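Local coordinates for protein chitinase (Thermococcus chitonophagus, PDB 5XSW) that probably hydrolyses internal beta-1,4 bonds of chitin, this piece of the longer chain carrying a pocket in which a chitin-like glycan is bound, at residues N174-A179 against P223-Y228. Sequence-based numbering, arbitrary orientation.
With NDG (2-acetamido-2-deoxy-alpha-D-glucopyranose), chain C; PO4 (phosphate ion), chain F.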
loop_
_atom_site.group_PDB
_atom_site.type_symbol
_atom_site.label_atom_id
_atom_site.label_comp_id
_atom_site.label_asym_id
_atom_site.label_seq_id
_atom_site.Cartn_x
_atom_site.Cartn_y
_atom_site.Cartn_z
ATOM N N ASN A 174 -13.143 -21.255 10.488
ATOM C CA ASN A 174 -13.650 -20.062 11.171
ATOM C C ASN A 174 -14.521 -20.403 12.376
ATOM O O ASN A 174 -15.488 -19.697 12.636
ATOM C CB ASN A 174 -14.424 -19.174 10.195
ATOM C CG ASN A 174 -13.490 -18.520 9.197
ATOM O OD1 ASN A 174 -12.297 -18.410 9.498
ATOM N ND2 ASN A 174 -13.998 -18.118 8.006
ATOM N N LEU A 175 -14.159 -21.505 13.027
ATOM C CA LEU A 175 -14.799 -22.060 14.243
ATOM C C LEU A 175 -16.160 -22.718 13.981
ATOM O O LEU A 175 -16.882 -23.069 14.925
ATOM C CB LEU A 175 -14.968 -20.992 15.312
ATOM C CG LEU A 175 -13.693 -20.288 15.810
ATOM C CD1 LEU A 175 -14.050 -19.393 17.001
ATOM C CD2 LEU A 175 -12.638 -21.282 16.187
ATOM N N ALA A 176 -16.537 -22.875 12.719
ATOM C CA ALA A 176 -17.770 -23.620 12.439
ATOM C C ALA A 176 -17.478 -25.118 12.555
ATOM O O ALA A 176 -16.336 -25.551 12.371
ATOM C CB ALA A 176 -18.294 -23.269 11.048
ATOM N N SER A 177 -18.477 -25.952 12.828
ATOM C CA SER A 177 -18.145 -27.373 13.015
ATOM C C SER A 177 -17.803 -28.067 11.701
ATOM O O SER A 177 -17.064 -29.068 11.680
ATOM C CB SER A 177 -19.319 -28.116 13.690
ATOM O OG SER A 177 -20.521 -27.791 13.008
ATOM N N SER A 178 -18.356 -27.560 10.596
ATOM C CA SER A 178 -18.054 -28.145 9.284
ATOM C C SER A 178 -18.413 -27.113 8.183
ATOM O O SER A 178 -19.026 -26.080 8.464
ATOM C CB SER A 178 -18.827 -29.435 9.091
ATOM O OG SER A 178 -20.189 -29.107 8.944
ATOM N N ALA A 179 -18.000 -27.369 6.949
ATOM C CA ALA A 179 -18.351 -26.456 5.866
ATOM C C ALA A 179 -18.448 -27.238 4.550
ATOM O O ALA A 179 -18.090 -28.401 4.493
ATOM C CB ALA A 179 -17.291 -25.321 5.757
ATOM N N PRO A 223 -25.584 -24.109 12.809
ATOM C CA PRO A 223 -26.668 -23.137 13.010
ATOM C C PRO A 223 -26.217 -21.907 13.816
ATOM O O PRO A 223 -26.933 -20.912 13.833
ATOM C CB PRO A 223 -27.734 -23.954 13.761
ATOM C CG PRO A 223 -26.937 -24.996 14.503
ATOM C CD PRO A 223 -25.760 -25.340 13.609
ATOM N N ALA A 224 -25.037 -21.962 14.429
ATOM C CA ALA A 224 -24.442 -20.794 15.065
ATOM C C ALA A 224 -24.138 -19.711 14.034
ATOM O O ALA A 224 -23.914 -18.551 14.367
ATOM C CB ALA A 224 -23.163 -21.189 15.788
ATOM N N PHE A 225 -24.086 -20.103 12.769
ATOM C CA PHE A 225 -23.529 -19.218 11.766
ATOM C C PHE A 225 -24.531 -18.609 10.843
ATOM O O PHE A 225 -24.545 -18.935 9.659
ATOM C CB PHE A 225 -22.494 -19.959 10.941
ATOM C CG PHE A 225 -21.243 -20.114 11.644
ATOM C CD1 PHE A 225 -21.117 -21.065 12.636
ATOM C CD2 PHE A 225 -20.202 -19.263 11.399
ATOM C CE1 PHE A 225 -19.973 -21.174 13.346
ATOM C CE2 PHE A 225 -19.046 -19.389 12.093
ATOM C CZ PHE A 225 -18.913 -20.334 13.060
ATOM N N LYS A 226 -25.324 -17.690 11.379
ATOM C CA LYS A 226 -26.186 -16.854 10.574
ATOM C C LYS A 226 -25.460 -16.362 9.325
ATOM O O LYS A 226 -24.257 -16.011 9.336
ATOM C CB LYS A 226 -26.700 -15.673 11.394
ATOM C CG LYS A 226 -27.300 -16.085 12.750
ATOM C CD LYS A 226 -27.777 -14.870 13.547
ATOM C CE LYS A 226 -28.428 -15.284 14.861
ATOM N NZ LYS A 226 -28.951 -14.099 15.606
ATOM N N GLY A 227 -26.206 -16.379 8.237
ATOM C CA GLY A 227 -25.718 -15.929 6.955
ATOM C C GLY A 227 -26.872 -15.961 5.977
ATOM O O GLY A 227 -28.037 -16.170 6.371
ATOM N N TYR A 228 -26.550 -15.698 4.712
ATOM C CA TYR A 228 -27.524 -15.756 3.668
ATOM C C TYR A 228 -27.902 -17.230 3.548
ATOM O O TYR A 228 -27.075 -18.097 3.769
ATOM C CB TYR A 228 -26.942 -15.167 2.349
ATOM C CG TYR A 228 -26.557 -13.718 2.574
ATOM C CD1 TYR A 228 -27.533 -12.711 2.545
ATOM C CD2 TYR A 228 -25.250 -13.359 2.890
ATOM C CE1 TYR A 228 -27.210 -11.373 2.788
ATOM C CE2 TYR A 228 -24.883 -12.002 3.131
ATOM C CZ TYR A 228 -25.886 -11.022 3.079
ATOM O OH TYR A 228 -25.587 -9.725 3.321
HETATM C C1 NDG C . -14.040 -16.126 12.368
HETATM C C2 NDG C . -12.523 -16.233 12.262
HETATM C C3 NDG C . -11.903 -15.026 11.638
HETATM C C4 NDG C . -12.552 -14.578 10.342
HETATM C C5 NDG C . -14.068 -14.442 10.529
HETATM C C6 NDG C . -14.795 -14.293 9.201
HETATM C C7 NDG C . -11.341 -17.628 13.968
HETATM C C8 NDG C . -10.716 -17.812 15.397
HETATM O O5 NDG C . -14.638 -15.648 11.089
HETATM O O3 NDG C . -10.513 -15.353 11.390
HETATM O O4 NDG C . -12.181 -13.227 10.069
HETATM O O6 NDG C . -16.183 -14.012 9.423
HETATM O O7 NDG C . -11.245 -18.481 13.105
HETATM N N2 NDG C . -12.002 -16.411 13.612
HETATM O O1 NDG C . -14.378 -15.177 13.289
HETATM P P PO4 F . -22.812 -7.737 5.031
HETATM O O1 PO4 F . -23.890 -6.701 4.694
HETATM O O2 PO4 F . -23.250 -9.138 4.423
HETATM O O3 PO4 F . -22.768 -7.946 6.513
HETATM O O4 PO4 F . -21.409 -7.218 4.575
#
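Tyr228 OH donates a hydrogen bond to phosphate O2 over 2.6 Å, O2 lying at the edge of the phenol ring and in its plane. The backbone N-H groups of Ile243 and Asp244 grip the same phosphate, which probably came from the crystallisation liquor; a tyrosine suits the spot because its hydroxyl reaches a polar partner at the end of a rigid ring. Between the two loops themselves the meeting is apolar and centres on Phe225. Ala176 CB sits over one face of that ring, 3.8 Å from its centroid and 22° off the normal, a CH-pi contact displaced toward the CE1 and CZ rim. Ala176 CA also comes within 3.4 Å of Phe225 CE1, an approach that a small methyl side chain permits. A chi1 of -77°, with CG beside the backbone N, turns the Phe225 ring so that CZ meets Asn174 O at its edge, 3.5 Å away. Replacing Phe225 by an alanine would probably take from Ala176 CB the ring face it rests on and open a gap beside Asn174 O. Asn174 and Leu175, on the same loop as Ala176, also line the sugar site. Asn174 CB lies 3.6 Å from NDG O5, while its OD1 accepts a hydrogen bond from Lys212 NZ, which also bonds the sugar; a short amide thus lies against the ring and meets the lysine at once. Leu175 CG packs 3.9 Å from NDG C8, an apolar match for the acetamido methyl. Phe225, packed against the backbone of Asn174 and Leu175, probably acts as a second-shell residue of the glycan-binding pocket.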